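Local coordinates for probable primosomal replication protein n (Ralstonia solanacearum, PDB 4FDB) that probably helps restart stalled replication forks, binding single-stranded DNA, stabilising PriA helicase there and promoting its assembly with DnaT, at residues A9-E15 against V27-Y33; I50-G54 against L87-I91. The protein carries 3 engineered substitutions. All coordinates share one frame; numbering follows the deposited sequence.

Interaction 1 (A9-E15 against V27-Y33); sequences ATLVERE and VNCLLSY. Engineered in segment 9-15: Val12 (natural residue Ala).
Thr10 and Ser32 form a hydrogen-bonded pair in the antiparallel hairpin of strands 3-19 and 25-37, and their backbones bond both ways: Thr10 N to Ser32 O and Ser32 N to Thr10 O are each 2.9 Å. A water adds a side link, lying 2.7 Å from Thr10 OG1 and donating a longer bond to Ser32 O. The ladder then steps out of register. Leu30 faces two residues, since Val12 N donates to Leu30 O at 2.9 Å while Leu30 N donates to Glu13 O at 3.0 Å. This is a classic beta bulge, with Val12 in a helix-like backbone conformation (psi -47°). In an OB fold the long first strand bends sharply so that it can pair in both halves of the barrel; here Ala9 bonds the backbone of Leu71, and Leu11 those of Gly68 and Thr69. The bulge puts Val12, an engineered residue, alongside Leu30, the two side chains pointing the same way. With Val12 CG1 anti to the backbone N (chi1 179°), Val12 CG2 is turned onto Ser32 CB at a tight 3.5 Å. On the other face, Leu11, Cys29 and Leu31 are buried: Leu11 CD1 touches both Cys29 CB, at 3.7 Å, and Leu31 CD2, at 4.0 Å. Farther along, Arg14 lays its CB against Cys29 and Val27, while its guanidinium leads away to bond the carbonyl of Ile65.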
ATOM      1  N   ALA A   9      -6.228 -10.784   1.950  1.00 14.16           N
ATOM      2  CA  ALA A   9      -6.965 -10.543   0.714  1.00 15.11           C
ATOM      3  C   ALA A   9      -7.153 -11.832  -0.064  1.00 15.05           C
ATOM      4  O   ALA A   9      -6.417 -12.792   0.126  1.00 17.05           O
ATOM      5  CB  ALA A   9      -6.234  -9.517  -0.139  1.00 19.37           C
ATOM      6  N   THR A  10      -8.150 -11.836  -0.942  1.00 12.86           N
ATOM      7  CA  THR A  10      -8.475 -13.009  -1.734  1.00 13.83           C
ATOM      8  C   THR A  10      -7.709 -12.983  -3.049  1.00 15.06           C
ATOM      9  O   THR A  10      -7.681 -11.966  -3.734  1.00 14.53           O
ATOM     10  CB  THR A  10      -9.977 -13.026  -2.032  1.00 14.20           C
ATOM     11  OG1 THR A  10     -10.693 -13.046  -0.793  1.00 18.68           O
ATOM     12  CG2 THR A  10     -10.362 -14.243  -2.875  1.00 17.28           C
ATOM     13  N   LEU A  11      -7.084 -14.103  -3.410  1.00 14.35           N
ATOM     14  CA  LEU A  11      -6.440 -14.191  -4.716  1.00 17.14           C
ATOM     15  C   LEU A  11      -7.520 -14.285  -5.786  1.00 18.87           C
ATOM     16  O   LEU A  11      -8.302 -15.214  -5.778  1.00 17.83           O
ATOM     17  CB  LEU A  11      -5.543 -15.420  -4.797  1.00 18.27           C
ATOM     18  CG  LEU A  11      -4.934 -15.632  -6.185  1.00 17.42           C
ATOM     19  CD1 LEU A  11      -3.963 -14.524  -6.478  1.00 17.07           C
ATOM     20  CD2 LEU A  11      -4.259 -16.999  -6.305  1.00 19.11           C
ATOM     21  N   VAL A  12      -7.567 -13.315  -6.696  1.00 13.11           N
ATOM     22  CA  VAL A  12      -8.605 -13.288  -7.725  1.00 13.79           C
ATOM     23  C   VAL A  12      -8.140 -13.996  -8.987  1.00 14.43           C
ATOM     24  O   VAL A  12      -8.849 -14.800  -9.593  1.00 17.84           O
ATOM     25  CB  VAL A  12      -8.935 -11.812  -8.101  1.00 17.44           C
ATOM     26  CG1 VAL A  12      -9.996 -11.759  -9.181  1.00 20.35           C
ATOM     27  CG2 VAL A  12      -9.377 -11.032  -6.876  1.00 21.56           C
ATOM     28  N   GLU A  13      -6.927 -13.661  -9.413  1.00 16.42           N
ATOM     29  CA  GLU A  13      -6.399 -14.312 -10.587  1.00 16.21           C
ATOM     30  C   GLU A  13      -4.894 -14.194 -10.574  1.00 14.43           C
ATOM     31  O   GLU A  13      -4.319 -13.358  -9.874  1.00 15.55           O
ATOM     32  CB  GLU A  13      -6.979 -13.701 -11.863  1.00 21.65           C
ATOM     33  CG  GLU A  13      -6.915 -12.198 -11.919  1.00 24.03           C
ATOM     34  CD  GLU A  13      -7.578 -11.631 -13.172  1.00 32.14           C
ATOM     35  OE1 GLU A  13      -8.815 -11.773 -13.338  1.00 28.95           O
ATOM     36  OE2 GLU A  13      -6.856 -11.039 -14.001  1.00 33.76           O
ATOM     37  N   ARG A  14      -4.252 -15.058 -11.333  1.00 14.30           N
ATOM     38  CA  ARG A  14      -2.806 -14.935 -11.480  1.00 15.81           C
ATOM     39  C   ARG A  14      -2.410 -15.214 -12.911  1.00 18.00           C
ATOM     40  O   ARG A  14      -3.115 -15.927 -13.631  1.00 20.77           O
ATOM     41  CB  ARG A  14      -2.053 -15.823 -10.479  1.00 17.65           C
ATOM     42  CG  ARG A  14      -2.545 -17.234 -10.382  1.00 20.09           C
ATOM     43  CD  ARG A  14      -1.680 -18.069  -9.431  1.00 20.53           C
ATOM     44  NE  ARG A  14      -2.290 -19.384  -9.191  1.00 19.02           N
ATOM     45  CZ  ARG A  14      -2.156 -20.429  -9.994  1.00 23.49           C
ATOM     46  NH1 ARG A  14      -1.417 -20.341 -11.098  1.00 25.50           N
ATOM     47  NH2 ARG A  14      -2.750 -21.576  -9.690  1.00 24.46           N
ATOM     48  N   GLU A  15      -1.313 -14.593 -13.335  1.00 18.04           N
ATOM     49  CA  GLU A  15      -0.808 -14.748 -14.686  1.00 19.77           C
ATOM     50  C   GLU A  15       0.161 -15.915 -14.754  1.00 18.98           C
ATOM     51  O   GLU A  15       0.679 -16.362 -13.730  1.00 18.65           O
ATOM     52  CB  GLU A  15      -0.074 -13.477 -15.109  1.00 21.18           C
ATOM     53  CG  GLU A  15      -0.907 -12.211 -15.020  1.00 27.88           C
ATOM     54  CD  GLU A  15      -2.077 -12.225 -15.977  1.00 40.65           C
ATOM     55  OE1 GLU A  15      -1.932 -12.789 -17.081  1.00 47.26           O
ATOM     56  OE2 GLU A  15      -3.145 -11.679 -15.629  1.00 44.37           O
ATOM     57  N   VAL A  27       5.455 -14.139 -10.627  1.00 15.02           N
ATOM     58  CA  VAL A  27       4.029 -14.359 -10.865  1.00 16.70           C
ATOM     59  C   VAL A  27       3.272 -13.092 -10.489  1.00 15.71           C
ATOM     60  O   VAL A  27       3.263 -12.692  -9.329  1.00 16.53           O
ATOM     61  CB  VAL A  27       3.484 -15.584 -10.087  1.00 17.74           C
ATOM     62  CG1 VAL A  27       1.956 -15.629 -10.130  1.00 15.39           C
ATOM     63  CG2 VAL A  27       4.060 -16.879 -10.662  1.00 17.13           C
ATOM     64  N   ASN A  28       2.677 -12.449 -11.489  1.00 13.68           N
ATOM     65  CA  ASN A  28       1.787 -11.320 -11.266  1.00 15.28           C
ATOM     66  C   ASN A  28       0.402 -11.812 -10.900  1.00 16.60           C
ATOM     67  O   ASN A  28      -0.077 -12.793 -11.452  1.00 15.73           O
ATOM     68  CB  ASN A  28       1.696 -10.471 -12.525  1.00 19.64           C
ATOM     69  CG  ASN A  28       2.949  -9.660 -12.761  1.00 22.91           C
ATOM     70  OD1 ASN A  28       3.878 -10.116 -13.419  1.00 25.82           O
ATOM     71  ND2 ASN A  28       2.979  -8.450 -12.219  1.00 25.42           N
ATOM     72  N   CYS A  29      -0.248 -11.125  -9.975  1.00 16.10           N
ATOM     73  CA  CYS A  29      -1.598 -11.527  -9.609  1.00 15.53           C
ATOM     74  C   CYS A  29      -2.436 -10.325  -9.222  1.00 16.14           C
ATOM     75  O   CYS A  29      -1.942  -9.197  -9.161  1.00 16.60           O
ATOM     76  CB  CYS A  29      -1.562 -12.565  -8.491  1.00 16.46           C
ATOM     77  SG  CYS A  29      -0.783 -12.011  -6.985  1.00 23.02           S
ATOM     78  N   LEU A  30      -3.726 -10.572  -9.024  1.00 15.42           N
ATOM     79  CA  LEU A  30      -4.647  -9.546  -8.575  1.00 12.87           C
ATOM     80  C   LEU A  30      -5.238 -10.043  -7.270  1.00 15.06           C
ATOM     81  O   LEU A  30      -5.709 -11.196  -7.187  1.00 13.40           O
ATOM     82  CB  LEU A  30      -5.772  -9.379  -9.602  1.00 13.07           C
ATOM     83  CG  LEU A  30      -6.830  -8.305  -9.327  1.00 16.12           C
ATOM     84  CD1 LEU A  30      -6.203  -6.917  -9.355  1.00 16.99           C
ATOM     85  CD2 LEU A  30      -7.954  -8.402 -10.342  1.00 20.34           C
ATOM     86  N   LEU A  31      -5.222  -9.181  -6.263  1.00 11.52           N
ATOM     87  CA  LEU A  31      -5.804  -9.484  -4.954  1.00 16.26           C
ATOM     88  C   LEU A  31      -7.008  -8.598  -4.713  1.00 16.32           C
ATOM     89  O   LEU A  31      -7.062  -7.477  -5.190  1.00 15.99           O
ATOM     90  CB  LEU A  31      -4.780  -9.220  -3.850  1.00 15.63           C
ATOM     91  CG  LEU A  31      -3.489 -10.018  -3.987  1.00 14.45           C
ATOM     92  CD1 LEU A  31      -2.515  -9.593  -2.904  1.00 18.17           C
ATOM     93  CD2 LEU A  31      -3.776 -11.512  -3.888  1.00 15.35           C
ATOM     94  N   SER A  32      -7.978  -9.099  -3.960  1.00 13.78           N
ATOM     95  CA  SER A  32      -9.172  -8.327  -3.662  1.00 13.61           C
ATOM     96  C   SER A  32      -9.285  -8.240  -2.167  1.00 14.26           C
ATOM     97  O   SER A  32      -9.346  -9.274  -1.490  1.00 13.96           O
ATOM     98  CB  SER A  32     -10.414  -9.058  -4.188  1.00 16.62           C
ATOM     99  OG  SER A  32     -11.600  -8.408  -3.763  1.00 19.77           O
ATOM    100  N   TYR A  33      -9.324  -7.013  -1.659  1.00 12.89           N
ATOM    101  CA  TYR A  33      -9.510  -6.758  -0.244  1.00 14.89           C
ATOM    102  C   TYR A  33     -10.945  -6.341   0.058  1.00 16.43           C
ATOM    103  O   TYR A  33     -11.533  -5.505  -0.639  1.00 16.16           O
ATOM    104  CB  TYR A  33      -8.544  -5.657   0.262  1.00 11.61           C
ATOM    105  CG  TYR A  33      -8.807  -5.321   1.717  1.00 13.61           C
ATOM    106  CD1 TYR A  33      -8.205  -6.044   2.737  1.00 12.34           C
ATOM    107  CD2 TYR A  33      -9.708  -4.314   2.071  1.00 16.30           C
ATOM    108  CE1 TYR A  33      -8.487  -5.765   4.069  1.00 13.39           C
ATOM    109  CE2 TYR A  33      -9.980  -4.029   3.394  1.00 16.03           C
ATOM    110  CZ  TYR A  33      -9.376  -4.766   4.385  1.00 14.41           C
ATOM    111  OH  TYR A  33      -9.663  -4.479   5.701  1.00 16.67           O
TER
HETATM  112  O   HOH W   1     -11.315 -10.816   0.530  1.00 18.37           O

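Interaction 2 (I50-G54 against L87-I91); sequences IEALG and LVFHI
Leu53 holds CG between its backbone N and carbonyl carbon (chi1 72°), and His90 turns its CG anti to the carbonyl carbon (chi1 -74°), choices that set the two side chains next to each other and pointing the same way. The leucine lies over one face of the imidazole. Its CD1 sits 4.0 Å from the centroid of the His90 ring and 28° off the normal, a CH-pi contact, and Phe76 of strand 70-79 also stacks on this ring. The other leucine branch turns to Val88, with Leu53 CD2 3.8 Å from Val88 CG2.

Beneath these groups the backbones run in the same direction, and Leu53 is held through both its backbone N and its backbone O. Leu53 N donates to Phe89 O at 2.9 Å in a somewhat bent bond, whereas Ile91 N reaches Leu53 O, also at 2.9 Å, almost straight. One step earlier, Phe89 N to Glu51 O (2.9 Å) is equally straight.

Ala52 and Phe89 occupy the opposite face. The small Ala52 CB fits against Phe89 CB at 3.9 Å and comes as near to Ile91 CD1, while Ile91 CG1 lies over one face of the phenylalanine ring, toward its rim. Ile50, extended along its side chain, brings its CD1 end to the Phe89 side chain; it packs on Leu77 of the second subunit, and His90 on Arg44 of that subunit, so the dimer interface borders this pairing. Parallel pairing of the third and fifth strands, in a barrel whose other neighbours are antiparallel, is the signature of the OB fold.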
ATOM      1  N   ILE A  50      -5.968  -4.914  -5.831  1.00 10.73           N
ATOM      2  CA  ILE A  50      -4.608  -4.394  -5.975  1.00 12.86           C
ATOM      3  C   ILE A  50      -3.753  -5.386  -6.759  1.00 13.04           C
ATOM      4  O   ILE A  50      -3.854  -6.599  -6.570  1.00 13.21           O
ATOM      5  CB  ILE A  50      -3.998  -4.076  -4.594  1.00 16.85           C
ATOM      6  CG1 ILE A  50      -2.665  -3.335  -4.740  1.00 17.24           C
ATOM      7  CG2 ILE A  50      -3.872  -5.353  -3.749  1.00 18.35           C
ATOM      8  CD1 ILE A  50      -2.077  -2.880  -3.392  1.00 20.93           C
ATOM      9  N   GLU A  51      -2.948  -4.870  -7.688  1.00 12.76           N
ATOM     10  CA  GLU A  51      -2.009  -5.718  -8.403  1.00 16.84           C
ATOM     11  C   GLU A  51      -0.865  -6.098  -7.482  1.00 13.63           C
ATOM     12  O   GLU A  51      -0.338  -5.257  -6.754  1.00 15.57           O
ATOM     13  CB  GLU A  51      -1.474  -4.985  -9.642  1.00 20.40           C
ATOM     14  CG  GLU A  51      -2.534  -4.766 -10.724  1.00 28.18           C
ATOM     15  CD  GLU A  51      -2.827  -6.023 -11.541  1.00 41.35           C
ATOM     16  OE1 GLU A  51      -2.090  -7.025 -11.389  1.00 41.32           O
ATOM     17  OE2 GLU A  51      -3.796  -6.012 -12.338  1.00 44.19           O
ATOM     18  N   ALA A  52      -0.481  -7.372  -7.506  1.00 11.49           N
ATOM     19  CA  ALA A  52       0.600  -7.847  -6.659  1.00 12.39           C
ATOM     20  C   ALA A  52       1.518  -8.730  -7.484  1.00 13.98           C
ATOM     21  O   ALA A  52       1.208  -9.073  -8.634  1.00 15.11           O
ATOM     22  CB  ALA A  52       0.049  -8.622  -5.457  1.00 14.49           C
ATOM     23  N   LEU A  53       2.649  -9.087  -6.902  1.00 14.57           N
ATOM     24  CA  LEU A  53       3.512 -10.065  -7.541  1.00 16.46           C
ATOM     25  C   LEU A  53       4.379 -10.762  -6.515  1.00 20.16           C
ATOM     26  O   LEU A  53       4.648 -10.227  -5.439  1.00 18.46           O
ATOM     27  CB  LEU A  53       4.344  -9.431  -8.661  1.00 19.98           C
ATOM     28  CG  LEU A  53       5.496  -8.477  -8.353  1.00 17.39           C
ATOM     29  CD1 LEU A  53       6.773  -9.226  -7.941  1.00 22.41           C
ATOM     30  CD2 LEU A  53       5.779  -7.630  -9.571  1.00 23.44           C
ATOM     31  N   GLY A  54       4.803 -11.971  -6.854  1.00 16.23           N
ATOM     32  CA  GLY A  54       5.766 -12.692  -6.053  1.00 16.75           C
ATOM     33  C   GLY A  54       6.945 -13.024  -6.942  1.00 19.81           C
ATOM     34  O   GLY A  54       6.761 -13.381  -8.102  1.00 18.66           O
ATOM     35  N   LEU A  87       1.317   1.346  -9.167  1.00 33.71           N
ATOM     36  CA  LEU A  87       2.058   0.639  -8.130  1.00 29.96           C
ATOM     37  C   LEU A  87       1.696  -0.841  -8.096  1.00 24.44           C
ATOM     38  O   LEU A  87       0.629  -1.245  -8.530  1.00 30.71           O
ATOM     39  CB  LEU A  87       1.783   1.239  -6.753  1.00 27.77           C
ATOM     40  CG  LEU A  87       2.177   2.697  -6.521  1.00 27.26           C
ATOM     41  CD1 LEU A  87       1.964   3.019  -5.048  1.00 28.04           C
ATOM     42  CD2 LEU A  87       3.621   2.937  -6.940  1.00 28.02           C
ATOM     43  N   VAL A  88       2.602  -1.631  -7.546  1.00 20.71           N
ATOM     44  CA  VAL A  88       2.390  -3.054  -7.415  1.00 16.14           C
ATOM     45  C   VAL A  88       2.796  -3.468  -6.006  1.00 17.75           C
ATOM     46  O   VAL A  88       3.771  -2.948  -5.464  1.00 17.43           O
ATOM     47  CB  VAL A  88       3.196  -3.823  -8.485  1.00 18.22           C
ATOM     48  CG1 VAL A  88       4.683  -3.489  -8.399  1.00 24.69           C
ATOM     49  CG2 VAL A  88       2.977  -5.321  -8.357  1.00 15.94           C
ATOM     50  N   PHE A  89       2.036  -4.387  -5.415  1.00 11.80           N
ATOM     51  CA  PHE A  89       2.340  -4.948  -4.102  1.00 10.72           C
ATOM     52  C   PHE A  89       3.292  -6.140  -4.255  1.00 14.78           C
ATOM     53  O   PHE A  89       2.888  -7.204  -4.718  1.00 13.07           O
ATOM     54  CB  PHE A  89       1.014  -5.368  -3.450  1.00 10.07           C
ATOM     55  CG  PHE A  89       1.144  -6.041  -2.091  1.00 12.19           C
ATOM     56  CD1 PHE A  89       2.238  -5.826  -1.264  1.00 13.83           C
ATOM     57  CD2 PHE A  89       0.127  -6.876  -1.639  1.00 13.27           C
ATOM     58  CE1 PHE A  89       2.324  -6.447  -0.015  1.00 13.75           C
ATOM     59  CE2 PHE A  89       0.205  -7.508  -0.403  1.00 13.48           C
ATOM     60  CZ  PHE A  89       1.305  -7.290   0.417  1.00 15.19           C
ATOM     61  N   HIS A  90       4.557  -5.960  -3.883  1.00 13.30           N
ATOM     62  CA  HIS A  90       5.510  -7.075  -3.905  1.00 14.68           C
ATOM     63  C   HIS A  90       5.344  -7.897  -2.641  1.00 14.65           C
ATOM     64  O   HIS A  90       5.573  -7.409  -1.540  1.00 15.81           O
ATOM     65  CB  HIS A  90       6.953  -6.566  -3.976  1.00 14.34           C
ATOM     66  CG  HIS A  90       7.351  -6.029  -5.313  1.00 17.67           C
ATOM     67  ND1 HIS A  90       8.391  -6.561  -6.046  1.00 21.09           N
ATOM     68  CD2 HIS A  90       6.882  -4.982  -6.031  1.00 20.85           C
ATOM     69  CE1 HIS A  90       8.534  -5.878  -7.166  1.00 21.08           C
ATOM     70  NE2 HIS A  90       7.635  -4.909  -7.179  1.00 23.42           N
ATOM     71  N   ILE A  91       4.959  -9.159  -2.783  1.00 12.27           N
ATOM     72  CA  ILE A  91       4.707  -9.980  -1.618  1.00 13.27           C
ATOM     73  C   ILE A  91       5.992 -10.640  -1.172  1.00 19.77           C
ATOM     74  O   ILE A  91       6.644 -11.330  -1.955  1.00 23.19           O
ATOM     75  CB  ILE A  91       3.660 -11.063  -1.942  1.00 13.96           C
ATOM     76  CG1 ILE A  91       2.349 -10.386  -2.358  1.00 13.78           C
ATOM     77  CG2 ILE A  91       3.450 -11.965  -0.747  1.00 18.60           C
ATOM     78  CD1 ILE A  91       1.365 -11.339  -3.052  1.00 17.77           C
TER

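How the interactions relate
From the N terminus, interaction 1 comes first, closing an eleven-residue loop that holds the far end of the hairpin of strands 3-19 and 25-37 and its turn. The chain then turns back into strand 44-55, where interaction 2 opens; its partner arrives only after helix 57-62 and strand 70-79, so this second loop is much longer. The two contacts follow in series, neither enclosing nor crossing the other. They are joined laterally because strands 25-37 and 44-55 are neighbours: Cys29 N lies 2.9 Å from Ala52 O, and Leu31 O is 2.9 Å from Ile50 N, both probable hydrogen bonds. Four of the barrel's five strands, in the order 3-19, 25-37, 44-55, 87-96, are thereby tied edge to edge.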